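Local coordinates for protein LYND (Lyngbya aestuarii, PDB 4V1T) that probably acts as an ATP-dependent YcaO-type cyclodehydratase that turns side chains of a peptide substrate into heterocycles, and also binds zinc, at residues Asn154-Asp159 and Pro164-Ile169; Lys168-Ala173 and Cys311-Asp316; Trp180-Pro185 and Gly202-Leu207; Ile290-His295 and Ser360-Val365. All coordinates share one frame; numbering follows the deposited sequence.

Interaction 1 of 4, residues Asn154-Asp159 and Pro164-Ile169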
loop_
_atom_site.group_PDB
_atom_site.type_symbol
_atom_site.label_atom_id
_atom_site.label_comp_id
_atom_site.label_asym_id
_atom_site.label_seq_id
_atom_site.Cartn_x
_atom_site.Cartn_y
_atom_site.Cartn_z
ATOM N N ASN B 154 -8.551 -28.208 -18.316
ATOM C CA ASN B 154 -7.307 -28.590 -18.984
ATOM C C ASN B 154 -6.169 -27.762 -18.404
ATOM O O ASN B 154 -6.220 -26.537 -18.419
ATOM C CB ASN B 154 -7.415 -28.385 -20.498
ATOM C CG ASN B 154 -6.173 -28.846 -21.246
ATOM O OD1 ASN B 154 -5.531 -29.833 -20.881
ATOM N ND2 ASN B 154 -5.823 -28.122 -22.297
ATOM N N VAL B 155 -5.153 -28.432 -17.874
ATOM C CA VAL B 155 -3.998 -27.754 -17.307
ATOM C C VAL B 155 -2.839 -27.755 -18.299
ATOM O O VAL B 155 -2.388 -28.814 -18.737
ATOM C CB VAL B 155 -3.551 -28.423 -16.006
ATOM C CG1 VAL B 155 -2.435 -27.639 -15.357
ATOM C CG2 VAL B 155 -4.721 -28.544 -15.051
ATOM N N VAL B 156 -2.357 -26.560 -18.640
ATOM C CA VAL B 156 -1.287 -26.407 -19.614
ATOM C C VAL B 156 0.004 -25.966 -18.927
ATOM O O VAL B 156 0.057 -24.893 -18.333
ATOM C CB VAL B 156 -1.665 -25.386 -20.705
ATOM C CG1 VAL B 156 -0.554 -25.277 -21.749
ATOM C CG2 VAL B 156 -2.965 -25.784 -21.372
ATOM N N LEU B 157 1.038 -26.804 -19.015
ATOM C CA LEU B 157 2.337 -26.487 -18.433
ATOM C C LEU B 157 3.239 -25.919 -19.522
ATOM O O LEU B 157 3.459 -26.574 -20.539
ATOM C CB LEU B 157 2.994 -27.719 -17.816
ATOM C CG LEU B 157 2.109 -28.760 -17.140
ATOM C CD1 LEU B 157 2.984 -29.792 -16.452
ATOM C CD2 LEU B 157 1.167 -28.139 -16.134
ATOM N N THR B 158 3.748 -24.708 -19.309
ATOM C CA THR B 158 4.582 -24.039 -20.295
ATOM C C THR B 158 5.882 -23.600 -19.658
ATOM O O THR B 158 5.987 -23.557 -18.430
ATOM C CB THR B 158 3.878 -22.812 -20.910
ATOM O OG1 THR B 158 4.646 -22.323 -22.021
ATOM C CG2 THR B 158 3.691 -21.700 -19.871
ATOM N N ASP B 159 6.870 -23.295 -20.502
ATOM C CA ASP B 159 8.123 -22.687 -20.051
ATOM C C ASP B 159 8.080 -21.179 -20.280
ATOM O O ASP B 159 8.910 -20.440 -19.752
ATOM C CB ASP B 159 9.329 -23.308 -20.774
ATOM C CG ASP B 159 9.219 -23.226 -22.292
ATOM O OD1 ASP B 159 8.095 -23.133 -22.818
ATOM O OD2 ASP B 159 10.265 -23.258 -22.967
ATOM N N PRO B 164 3.966 -19.683 -28.837
ATOM C CA PRO B 164 2.967 -19.528 -29.906
ATOM C C PRO B 164 1.901 -20.631 -29.965
ATOM O O PRO B 164 0.821 -20.384 -30.484
ATOM C CB PRO B 164 3.814 -19.514 -31.198
ATOM C CG PRO B 164 5.159 -19.990 -30.811
ATOM C CD PRO B 164 5.336 -19.621 -29.367
ATOM N N GLU B 165 2.192 -21.813 -29.435
ATOM C CA GLU B 165 1.215 -22.891 -29.422
ATOM C C GLU B 165 0.015 -22.569 -28.516
ATOM O O GLU B 165 -1.069 -23.115 -28.697
ATOM C CB GLU B 165 1.854 -24.196 -28.958
ATOM C CG GLU B 165 0.840 -25.328 -28.829
ATOM C CD GLU B 165 1.468 -26.682 -28.596
ATOM O OE1 GLU B 165 2.696 -26.828 -28.784
ATOM O OE2 GLU B 165 0.707 -27.605 -28.223
ATOM N N LEU B 166 0.213 -21.685 -27.546
ATOM C CA LEU B 166 -0.872 -21.299 -26.655
ATOM C C LEU B 166 -1.992 -20.594 -27.418
ATOM O O LEU B 166 -3.146 -20.604 -26.992
ATOM C CB LEU B 166 -0.353 -20.419 -25.525
ATOM C CG LEU B 166 0.634 -21.100 -24.575
ATOM C CD1 LEU B 166 1.180 -20.100 -23.580
ATOM C CD2 LEU B 166 0.003 -22.271 -23.847
ATOM N N ALA B 167 -1.652 -19.999 -28.554
ATOM C CA ALA B 167 -2.640 -19.310 -29.366
ATOM C C ALA B 167 -3.660 -20.310 -29.894
ATOM O O ALA B 167 -4.864 -20.055 -29.886
ATOM C CB ALA B 167 -1.967 -18.576 -30.512
ATOM N N LYS B 168 -3.167 -21.461 -30.339
ATOM C CA LYS B 168 -4.031 -22.513 -30.857
ATOM C C LYS B 168 -4.878 -23.125 -29.738
ATOM O O LYS B 168 -6.068 -23.391 -29.912
ATOM C CB LYS B 168 -3.195 -23.597 -31.534
ATOM C CG LYS B 168 -4.022 -24.705 -32.161
ATOM C CD LYS B 168 -3.141 -25.827 -32.680
ATOM C CE LYS B 168 -3.965 -26.892 -33.389
ATOM N NZ LYS B 168 -4.555 -26.395 -34.671
ATOM N N ILE B 169 -4.260 -23.368 -28.594
ATOM C CA ILE B 169 -4.991 -23.931 -27.470
ATOM C C ILE B 169 -6.113 -22.972 -27.058
ATOM O O ILE B 169 -7.241 -23.389 -26.780
ATOM C CB ILE B 169 -4.057 -24.211 -26.278
ATOM C CG1 ILE B 169 -3.103 -25.353 -26.634
ATOM C CG2 ILE B 169 -4.869 -24.548 -25.020
ATOM C CD1 ILE B 169 -2.081 -25.662 -25.552
#
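Val156 meets the helix through a single methyl. Its CG1 touches CD2 of Leu166 at 3.7 Å and, a little farther off, CD1 of Ile169 at 4.1 Å, and so bears on two residues spaced three apart on the helical face turned to the strand. The two approaches differ. The Val156 and Leu166 side chains run past one another in antiparallel fashion, whereas Val156 and Ile169 come tip to tip, the isoleucine reaching out with the end of its extended chain (chi2 177°). On the strand side, CG1 of Val156 is placed by a first torsion of -178°, opposite the backbone nitrogen. Strand 154-157, helix 165-176 and strand 180-184 make up a beta-alpha-beta crossover, and this apolar seam is where the helix first settles on the sheet after a short connection. Thr158 touches CD1 of Leu166 more loosely, at 4.4 Å from OG1, a hydroxyl that is hydrogen-bonded to the carbonyl of Asp160 in the connection itself. Further out, Val156 is held by a backbone hydrogen bond to Leu181, while Val155 bonds to Thr115 and Thr117 on the other neighbouring strand. Trp180 packs against Val156, and Trp204 of helix 204-213 against Leu166.

Interaction 2 of 4, residues Lys168-Ala173 and Cys311-Asp316. With ZN (zinc ion), chain K.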
loop_
_atom_site.group_PDB
_atom_site.type_symbol
_atom_site.label_atom_id
_atom_site.label_comp_id
_atom_site.label_asym_id
_atom_site.label_seq_id
_atom_site.Cartn_x
_atom_site.Cartn_y
_atom_site.Cartn_z
ATOM N N LYS B 168 -3.167 -21.461 -30.339
ATOM C CA LYS B 168 -4.031 -22.513 -30.857
ATOM C C LYS B 168 -4.878 -23.125 -29.738
ATOM O O LYS B 168 -6.068 -23.391 -29.912
ATOM C CB LYS B 168 -3.195 -23.597 -31.534
ATOM C CG LYS B 168 -4.022 -24.705 -32.161
ATOM C CD LYS B 168 -3.141 -25.827 -32.680
ATOM C CE LYS B 168 -3.965 -26.892 -33.389
ATOM N NZ LYS B 168 -4.555 -26.395 -34.671
ATOM N N ILE B 169 -4.260 -23.368 -28.594
ATOM C CA ILE B 169 -4.991 -23.931 -27.470
ATOM C C ILE B 169 -6.113 -22.972 -27.058
ATOM O O ILE B 169 -7.241 -23.389 -26.780
ATOM C CB ILE B 169 -4.057 -24.211 -26.278
ATOM C CG1 ILE B 169 -3.103 -25.353 -26.634
ATOM C CG2 ILE B 169 -4.869 -24.548 -25.020
ATOM C CD1 ILE B 169 -2.081 -25.662 -25.552
ATOM N N ASN B 170 -5.783 -21.684 -27.043
ATOM C CA ASN B 170 -6.737 -20.636 -26.725
ATOM C C ASN B 170 -7.898 -20.588 -27.728
ATOM O O ASN B 170 -9.039 -20.307 -27.359
ATOM C CB ASN B 170 -6.022 -19.286 -26.683
ATOM C CG ASN B 170 -6.927 -18.158 -26.241
ATOM O OD1 ASN B 170 -7.463 -18.181 -25.142
ATOM N ND2 ASN B 170 -7.099 -17.163 -27.095
ATOM N N LYS B 171 -7.611 -20.865 -28.993
ATOM C CA LYS B 171 -8.644 -20.812 -30.026
ATOM C C LYS B 171 -9.621 -21.964 -29.902
ATOM O O LYS B 171 -10.827 -21.775 -30.053
ATOM C CB LYS B 171 -8.017 -20.829 -31.417
ATOM C CG LYS B 171 -7.434 -19.496 -31.852
ATOM C CD LYS B 171 -8.508 -18.418 -31.897
ATOM C CE LYS B 171 -8.397 -17.541 -33.136
ATOM N NZ LYS B 171 -9.679 -16.835 -33.424
ATOM N N GLN B 172 -9.096 -23.159 -29.650
ATOM C CA GLN B 172 -9.933 -24.332 -29.460
ATOM C C GLN B 172 -10.770 -24.191 -28.203
ATOM O O GLN B 172 -11.934 -24.563 -28.195
ATOM C CB GLN B 172 -9.080 -25.597 -29.370
ATOM C CG GLN B 172 -8.420 -25.996 -30.677
ATOM C CD GLN B 172 -7.616 -27.276 -30.550
ATOM O OE1 GLN B 172 -7.161 -27.630 -29.464
ATOM N NE2 GLN B 172 -7.441 -27.981 -31.661
ATOM N N ALA B 173 -10.159 -23.660 -27.145
ATOM C CA ALA B 173 -10.841 -23.509 -25.861
ATOM C C ALA B 173 -12.028 -22.559 -25.977
ATOM O O ALA B 173 -13.071 -22.788 -25.382
ATOM C CB ALA B 173 -9.867 -23.020 -24.802
ATOM N N CYS B 311 -10.792 -7.277 -27.752
ATOM C CA CYS B 311 -9.860 -8.342 -28.084
ATOM C C CYS B 311 -10.146 -8.901 -29.474
ATOM O O CYS B 311 -11.280 -9.295 -29.756
ATOM C CB CYS B 311 -9.937 -9.471 -27.062
ATOM S SG CYS B 311 -8.809 -10.836 -27.421
ATOM N N PRO B 312 -9.123 -8.953 -30.346
ATOM C CA PRO B 312 -9.321 -9.539 -31.686
ATOM C C PRO B 312 -9.815 -10.981 -31.669
ATOM O O PRO B 312 -10.385 -11.421 -32.647
ATOM C CB PRO B 312 -7.919 -9.476 -32.323
ATOM C CG PRO B 312 -6.987 -9.013 -31.253
ATOM C CD PRO B 312 -7.808 -8.300 -30.230
ATOM N N THR B 313 -9.606 -11.701 -30.570
ATOM C CA THR B 313 -9.937 -13.123 -30.511
ATOM C C THR B 313 -11.263 -13.388 -29.785
ATOM O O THR B 313 -12.154 -14.009 -30.345
ATOM C CB THR B 313 -8.813 -13.906 -29.805
ATOM O OG1 THR B 313 -7.562 -13.577 -30.406
ATOM C CG2 THR B 313 -9.030 -15.389 -29.909
ATOM N N CYS B 314 -11.383 -12.911 -28.544
ATOM C CA CYS B 314 -12.561 -13.205 -27.726
ATOM C C CYS B 314 -13.536 -12.032 -27.584
ATOM O O CYS B 314 -14.546 -12.149 -26.910
ATOM C CB CYS B 314 -12.122 -13.677 -26.336
ATOM S SG CYS B 314 -11.642 -12.348 -25.214
ATOM N N GLY B 315 -13.238 -10.907 -28.225
ATOM C CA GLY B 315 -14.061 -9.710 -28.087
ATOM C C GLY B 315 -14.484 -9.125 -29.422
ATOM O O GLY B 315 -14.498 -9.821 -30.440
ATOM N N ASP B 316 -14.841 -7.842 -29.398
ATOM C CA ASP B 316 -15.214 -7.103 -30.593
ATOM C C ASP B 316 -14.129 -6.080 -30.934
ATOM O O ASP B 316 -14.130 -4.973 -30.405
ATOM C CB ASP B 316 -16.562 -6.404 -30.388
ATOM C CG ASP B 316 -16.959 -5.532 -31.578
ATOM O OD1 ASP B 316 -16.465 -5.766 -32.708
ATOM O OD2 ASP B 316 -17.770 -4.608 -31.370
HETATM ZN ZN ZN K . -9.401 -11.918 -25.451
#
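The amide of Asn170 is the flat group here, and it presents its nitrogen end to a methyl: ND2 lies 3.8 Å from CG2 of Thr313. Its other end, OD1, is hydrogen-bonded to the backbone nitrogen of Trp204, which probably sets which end of the amide faces the threonine. The same threonine methyl is met by Lys171, whose chain bends at chi2 (-61°) and chi3 so that CD passes 3.7 Å from CG2 of Thr313, with CE and NZ close behind. The methyl thus rests against one helical residue and the aliphatic stem of the next, the latter exposed to solvent. Behind it stands a zinc knuckle of sequence Cys-Pro-Thr-Cys-Gly. SG of Cys311 binds zinc at 2.3 Å. It also receives the backbone N-H groups of Thr313 and Cys314, the second almost straight at 175°. These bonds probably temper the charge of the thiolate. SG of Cys314 is a second ligand, and Cys203 and Cys206 complete the tetrathiolate site. Leu174, farther along helix 165-176, touches both Thr313 and Cys314, while Trp180 of strand 180-184 lies against Ile169, Asn170 and Ala173, so the helix packs on the sheet through one flank and meets the knuckle with an adjacent one.

Interaction 3 of 4, residues Trp180-Pro185 and Gly202-Leu207. With ZN (zinc ion), chain K.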
loop_
_atom_site.group_PDB
_atom_site.type_symbol
_atom_site.label_atom_id
_atom_site.label_comp_id
_atom_site.label_asym_id
_atom_site.label_seq_id
_atom_site.Cartn_x
_atom_site.Cartn_y
_atom_site.Cartn_z
ATOM N N TRP B 180 -9.491 -23.760 -19.001
ATOM C CA TRP B 180 -8.143 -24.281 -18.879
ATOM C C TRP B 180 -7.271 -23.404 -17.993
ATOM O O TRP B 180 -7.575 -22.229 -17.777
ATOM C CB TRP B 180 -7.504 -24.447 -20.259
ATOM C CG TRP B 180 -7.482 -23.201 -21.109
ATOM C CD1 TRP B 180 -8.563 -22.528 -21.602
ATOM C CD2 TRP B 180 -6.322 -22.507 -21.602
ATOM N NE1 TRP B 180 -8.150 -21.448 -22.350
ATOM C CE2 TRP B 180 -6.781 -21.417 -22.368
ATOM C CE3 TRP B 180 -4.941 -22.698 -21.462
ATOM C CZ2 TRP B 180 -5.912 -20.520 -22.987
ATOM C CZ3 TRP B 180 -4.077 -21.804 -22.077
ATOM C CH2 TRP B 180 -4.567 -20.731 -22.832
ATOM N N LEU B 181 -6.188 -23.998 -17.490
ATOM C CA LEU B 181 -5.257 -23.339 -16.584
ATOM C C LEU B 181 -3.848 -23.302 -17.178
ATOM O O LEU B 181 -3.402 -24.265 -17.801
ATOM C CB LEU B 181 -5.228 -24.063 -15.235
ATOM C CG LEU B 181 -4.065 -23.737 -14.287
ATOM C CD1 LEU B 181 -4.148 -22.312 -13.795
ATOM C CD2 LEU B 181 -4.050 -24.687 -13.106
ATOM N N LEU B 182 -3.154 -22.185 -16.981
ATOM C CA LEU B 182 -1.770 -22.058 -17.395
ATOM C C LEU B 182 -0.871 -22.076 -16.174
ATOM O O LEU B 182 -1.203 -21.515 -15.135
ATOM C CB LEU B 182 -1.540 -20.769 -18.185
ATOM C CG LEU B 182 -1.203 -20.859 -19.670
ATOM C CD1 LEU B 182 -0.885 -19.463 -20.187
ATOM C CD2 LEU B 182 -0.057 -21.813 -19.958
ATOM N N VAL B 183 0.273 -22.729 -16.311
ATOM C CA VAL B 183 1.269 -22.743 -15.256
ATOM C C VAL B 183 2.667 -22.885 -15.848
ATOM O O VAL B 183 2.856 -23.511 -16.891
ATOM C CB VAL B 183 1.017 -23.883 -14.251
ATOM C CG1 VAL B 183 1.153 -25.222 -14.912
ATOM C CG2 VAL B 183 1.973 -23.785 -13.075
ATOM N N LYS B 184 3.633 -22.280 -15.169
ATOM C CA LYS B 184 5.034 -22.338 -15.549
ATOM C C LYS B 184 5.828 -22.643 -14.289
ATOM O O LYS B 184 6.161 -21.742 -13.539
ATOM C CB LYS B 184 5.475 -21.014 -16.181
ATOM C CG LYS B 184 6.987 -20.833 -16.409
ATOM C CD LYS B 184 7.279 -19.387 -16.822
ATOM C CE LYS B 184 8.723 -18.989 -16.615
ATOM N NZ LYS B 184 9.118 -19.039 -15.184
ATOM N N PRO B 185 6.101 -23.929 -14.039
ATOM C CA PRO B 185 6.754 -24.329 -12.799
ATOM C C PRO B 185 8.273 -24.367 -12.918
ATOM O O PRO B 185 8.951 -24.631 -11.938
ATOM C CB PRO B 185 6.194 -25.729 -12.573
ATOM C CG PRO B 185 6.060 -26.281 -13.968
ATOM C CD PRO B 185 5.687 -25.100 -14.838
ATOM N N GLY B 202 -10.777 -13.024 -19.382
ATOM C CA GLY B 202 -10.057 -12.716 -20.596
ATOM C C GLY B 202 -9.501 -13.994 -21.195
ATOM O O GLY B 202 -9.398 -15.003 -20.514
ATOM N N CYS B 203 -9.164 -13.953 -22.479
ATOM C CA CYS B 203 -8.551 -15.094 -23.150
ATOM C C CYS B 203 -7.028 -14.986 -23.051
ATOM O O CYS B 203 -6.497 -14.042 -22.449
ATOM C CB CYS B 203 -9.016 -15.143 -24.604
ATOM S SG CYS B 203 -8.543 -13.699 -25.623
ATOM N N TRP B 204 -6.317 -15.953 -23.619
ATOM C CA TRP B 204 -4.862 -15.907 -23.613
ATOM C C TRP B 204 -4.359 -14.728 -24.436
ATOM O O TRP B 204 -3.297 -14.176 -24.156
ATOM C CB TRP B 204 -4.277 -17.207 -24.147
ATOM C CG TRP B 204 -2.805 -17.132 -24.388
ATOM C CD1 TRP B 204 -1.810 -17.392 -23.487
ATOM C CD2 TRP B 204 -2.165 -16.759 -25.603
ATOM N NE1 TRP B 204 -0.581 -17.197 -24.077
ATOM C CE2 TRP B 204 -0.770 -16.813 -25.376
ATOM C CE3 TRP B 204 -2.628 -16.381 -26.865
ATOM C CZ2 TRP B 204 0.162 -16.515 -26.370
ATOM C CZ3 TRP B 204 -1.698 -16.084 -27.855
ATOM C CH2 TRP B 204 -0.318 -16.152 -27.597
ATOM N N ASP B 205 -5.137 -14.330 -25.436
ATOM C CA ASP B 205 -4.770 -13.205 -26.274
ATOM C C ASP B 205 -4.884 -11.885 -25.507
ATOM O O ASP B 205 -4.090 -10.960 -25.734
ATOM C CB ASP B 205 -5.651 -13.166 -27.527
ATOM C CG ASP B 205 -4.903 -12.697 -28.751
ATOM O OD1 ASP B 205 -3.875 -12.011 -28.599
ATOM O OD2 ASP B 205 -5.349 -13.020 -29.866
ATOM N N CYS B 206 -5.885 -11.785 -24.629
ATOM C CA CYS B 206 -5.999 -10.642 -23.714
ATOM C C CYS B 206 -4.709 -10.465 -22.911
ATOM O O CYS B 206 -4.215 -9.356 -22.729
ATOM C CB CYS B 206 -7.174 -10.811 -22.739
ATOM S SG CYS B 206 -8.826 -10.757 -23.463
ATOM N N LEU B 207 -4.189 -11.586 -22.422
ATOM C CA LEU B 207 -2.955 -11.606 -21.645
ATOM C C LEU B 207 -1.742 -11.325 -22.543
ATOM O O LEU B 207 -0.877 -10.504 -22.216
ATOM C CB LEU B 207 -2.811 -12.963 -20.949
ATOM C CG LEU B 207 -1.498 -13.268 -20.237
ATOM C CD1 LEU B 207 -1.301 -12.357 -19.043
ATOM C CD2 LEU B 207 -1.458 -14.717 -19.806
HETATM ZN ZN ZN K . -9.401 -11.918 -25.451
#
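Trp204 takes the closest packing on its CB, which sits 3.8 Å from CH2 of Trp180 and about as near to CZ2, at the edge of that indole and close to its plane. The bond from CA to CB of Trp180 does not aim at the helix; a first torsion of 56°, with CG between the backbone nitrogen and the carbonyl carbon, carries the far end of the six-membered ring there. Leu182 adds a second touch, its CD1 lying 4.0 Å from CD1 of Trp204 and near the plane at the indole's edge. The wedge of these three side chains lies between a strand of the mixed sheet and the first turn of helix 204-213, which starts at half of a four-cysteine zinc site. Cys203 is the N-cap and forms a capping box with Cys206, each backbone N-H making a weak hydrogen bond to the other's sulfur. SG of Cys203 binds zinc at 2.0 Å and SG of Cys206 at 2.4 Å; Cys311 and Cys314 are the other ligands. Phe196 stacks on Trp180, and the carbonyl of Tyr161 takes the NE1 hydrogen of Trp204. Packing thins toward Leu207, whose side chain, though buried, stays 4.8 Å from the nearest atom of the strand segment.

Interaction 4 of 4, residues Ile290-His295 and Ser360-Val365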
loop_
_atom_site.group_PDB
_atom_site.type_symbol
_atom_site.label_atom_id
_atom_site.label_comp_id
_atom_site.label_asym_id
_atom_site.label_seq_id
_atom_site.Cartn_x
_atom_site.Cartn_y
_atom_site.Cartn_z
ATOM N N ILE B 290 -3.125 -14.018 -12.274
ATOM C CA ILE B 290 -1.839 -14.699 -12.353
ATOM C C ILE B 290 -1.065 -14.459 -11.060
ATOM O O ILE B 290 -0.997 -13.342 -10.552
ATOM C CB ILE B 290 -1.015 -14.222 -13.546
ATOM C CG1 ILE B 290 -1.767 -14.525 -14.842
ATOM C CG2 ILE B 290 0.344 -14.919 -13.559
ATOM C CD1 ILE B 290 -1.143 -13.912 -16.071
ATOM N N ILE B 291 -0.478 -15.524 -10.542
ATOM C CA ILE B 291 0.374 -15.448 -9.365
ATOM C C ILE B 291 1.812 -15.686 -9.775
ATOM O O ILE B 291 2.107 -16.677 -10.434
ATOM C CB ILE B 291 -0.001 -16.519 -8.329
ATOM C CG1 ILE B 291 -1.451 -16.335 -7.898
ATOM C CG2 ILE B 291 0.961 -16.494 -7.141
ATOM C CD1 ILE B 291 -1.719 -15.080 -7.099
ATOM N N THR B 292 2.694 -14.781 -9.378
ATOM C CA THR B 292 4.123 -14.966 -9.592
ATOM C C THR B 292 4.789 -15.150 -8.241
ATOM O O THR B 292 4.614 -14.336 -7.340
ATOM C CB THR B 292 4.779 -13.789 -10.347
ATOM O OG1 THR B 292 4.546 -12.563 -9.639
ATOM C CG2 THR B 292 4.208 -13.680 -11.742
ATOM N N LEU B 293 5.529 -16.245 -8.103
ATOM C CA LEU B 293 6.321 -16.511 -6.917
ATOM C C LEU B 293 7.795 -16.543 -7.302
ATOM O O LEU B 293 8.285 -17.526 -7.862
ATOM C CB LEU B 293 5.914 -17.832 -6.270
ATOM C CG LEU B 293 6.758 -18.305 -5.081
ATOM C CD1 LEU B 293 6.689 -17.318 -3.934
ATOM C CD2 LEU B 293 6.321 -19.691 -4.623
ATOM N N ASN B 294 8.490 -15.453 -7.005
ATOM C CA ASN B 294 9.922 -15.370 -7.244
ATOM C C ASN B 294 10.656 -16.207 -6.211
ATOM O O ASN B 294 10.534 -15.964 -5.011
ATOM C CB ASN B 294 10.379 -13.913 -7.194
ATOM C CG ASN B 294 11.746 -13.712 -7.812
ATOM O OD1 ASN B 294 12.657 -14.518 -7.623
ATOM N ND2 ASN B 294 11.894 -12.643 -8.562
ATOM N N HIS B 295 11.386 -17.213 -6.681
ATOM C CA HIS B 295 12.077 -18.147 -5.801
ATOM C C HIS B 295 13.438 -17.608 -5.326
ATOM O O HIS B 295 13.833 -17.853 -4.184
ATOM C CB HIS B 295 12.296 -19.482 -6.519
ATOM C CG HIS B 295 11.039 -20.235 -6.816
ATOM N ND1 HIS B 295 10.217 -20.732 -5.826
ATOM C CD2 HIS B 295 10.476 -20.604 -7.994
ATOM C CE1 HIS B 295 9.197 -21.363 -6.381
ATOM N NE2 HIS B 295 9.327 -21.296 -7.694
ATOM N N SER B 360 1.360 -3.569 -12.868
ATOM C CA SER B 360 1.849 -4.935 -12.950
ATOM C C SER B 360 2.744 -5.109 -14.164
ATOM O O SER B 360 2.328 -4.808 -15.284
ATOM C CB SER B 360 0.687 -5.919 -13.051
ATOM O OG SER B 360 1.159 -7.201 -13.431
ATOM N N PRO B 361 3.968 -5.621 -13.960
ATOM C CA PRO B 361 4.845 -5.846 -15.110
ATOM C C PRO B 361 4.479 -7.080 -15.927
ATOM O O PRO B 361 5.160 -7.387 -16.896
ATOM C CB PRO B 361 6.221 -6.011 -14.465
ATOM C CG PRO B 361 5.936 -6.575 -13.127
ATOM C CD PRO B 361 4.615 -5.999 -12.691
ATOM N N VAL B 362 3.402 -7.769 -15.541
ATOM C CA VAL B 362 2.963 -8.988 -16.218
ATOM C C VAL B 362 1.662 -8.746 -16.973
ATOM O O VAL B 362 1.594 -8.940 -18.189
ATOM C CB VAL B 362 2.761 -10.139 -15.208
ATOM C CG1 VAL B 362 2.257 -11.401 -15.903
ATOM C CG2 VAL B 362 4.058 -10.413 -14.458
ATOM N N THR B 363 0.645 -8.309 -16.246
ATOM C CA THR B 363 -0.697 -8.130 -16.792
ATOM C C THR B 363 -1.102 -6.662 -16.891
ATOM O O THR B 363 -2.168 -6.335 -17.419
ATOM C CB THR B 363 -1.737 -8.851 -15.906
ATOM O OG1 THR B 363 -2.947 -9.028 -16.635
ATOM C CG2 THR B 363 -2.010 -8.045 -14.649
ATOM N N GLY B 364 -0.255 -5.785 -16.359
ATOM C CA GLY B 364 -0.584 -4.375 -16.251
ATOM C C GLY B 364 -0.057 -3.527 -17.391
ATOM O O GLY B 364 0.442 -4.039 -18.384
ATOM N N VAL B 365 -0.169 -2.215 -17.223
ATOM C CA VAL B 365 0.276 -1.248 -18.225
ATOM C C VAL B 365 1.326 -0.307 -17.653
ATOM O O VAL B 365 1.949 0.434 -18.400
ATOM C CB VAL B 365 -0.896 -0.411 -18.772
ATOM C CG1 VAL B 365 -1.911 -1.317 -19.440
ATOM C CG2 VAL B 365 -1.552 0.375 -17.653
#
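Val362 spreads its two methyls over alternate residues of the strand: CG1 lies 4.2 Å from CD1 of Ile290, and CG2 lies 4.3 Å from CG2 of Thr292. A first torsion of 178° puts CG1 opposite the backbone nitrogen, and the line between the two methyls runs roughly along the strand. Ile290 answers with the end of an extended chain, Thr292 with its methyl. The distances are those of easy van der Waals contact, without close interlocking. In Thr292, chi1 57° sets OG1 between the backbone nitrogen and carbonyl carbon, where it is hydrogen-bonded to NE2 of His303, and leaves CG2 to meet Val362. The strand, 289-294, runs antiparallel to both its neighbours in the mixed sheet, 189-196 and 299-304, and the loop bearing Val362 covers one face of it. That loop is shaped by an ST turn and ST motif: OG of Ser360 accepts from Val362 N and from Thr363 N, both at 3.1 Å, the latter at 167°. ND1 of His303 is hydrogen-bonded to the same hydroxyl, so one imidazole bridges strand and loop. Trp191 and Leu211 also lie against Val362, and Leu207 against Ile290. The alternate residues Ile291 and Leu293 pack on Leu298 and Leu300 of the second subunit.

Overall arrangement
From the N terminus, interaction 1 comes first and closes a loop of only four residues, setting helix 165-176 against its strand. Interaction 2 begins on the same helix, sharing Lys168 and Ile169, and closes a far longer loop of 137 residues. Interaction 3, closing a loop of 16 residues, is nested inside that one; its strand is paired with that of interaction 1, and its helix brings the first two zinc ligands to meet the two supplied by interaction 2. Interaction 4 closes a loop of 64 residues that starts within the long loop but ends beyond Asp316, so it crosses interaction 2. It joins a more distant strand of the sheet to residues 360-365 and touches interaction 3.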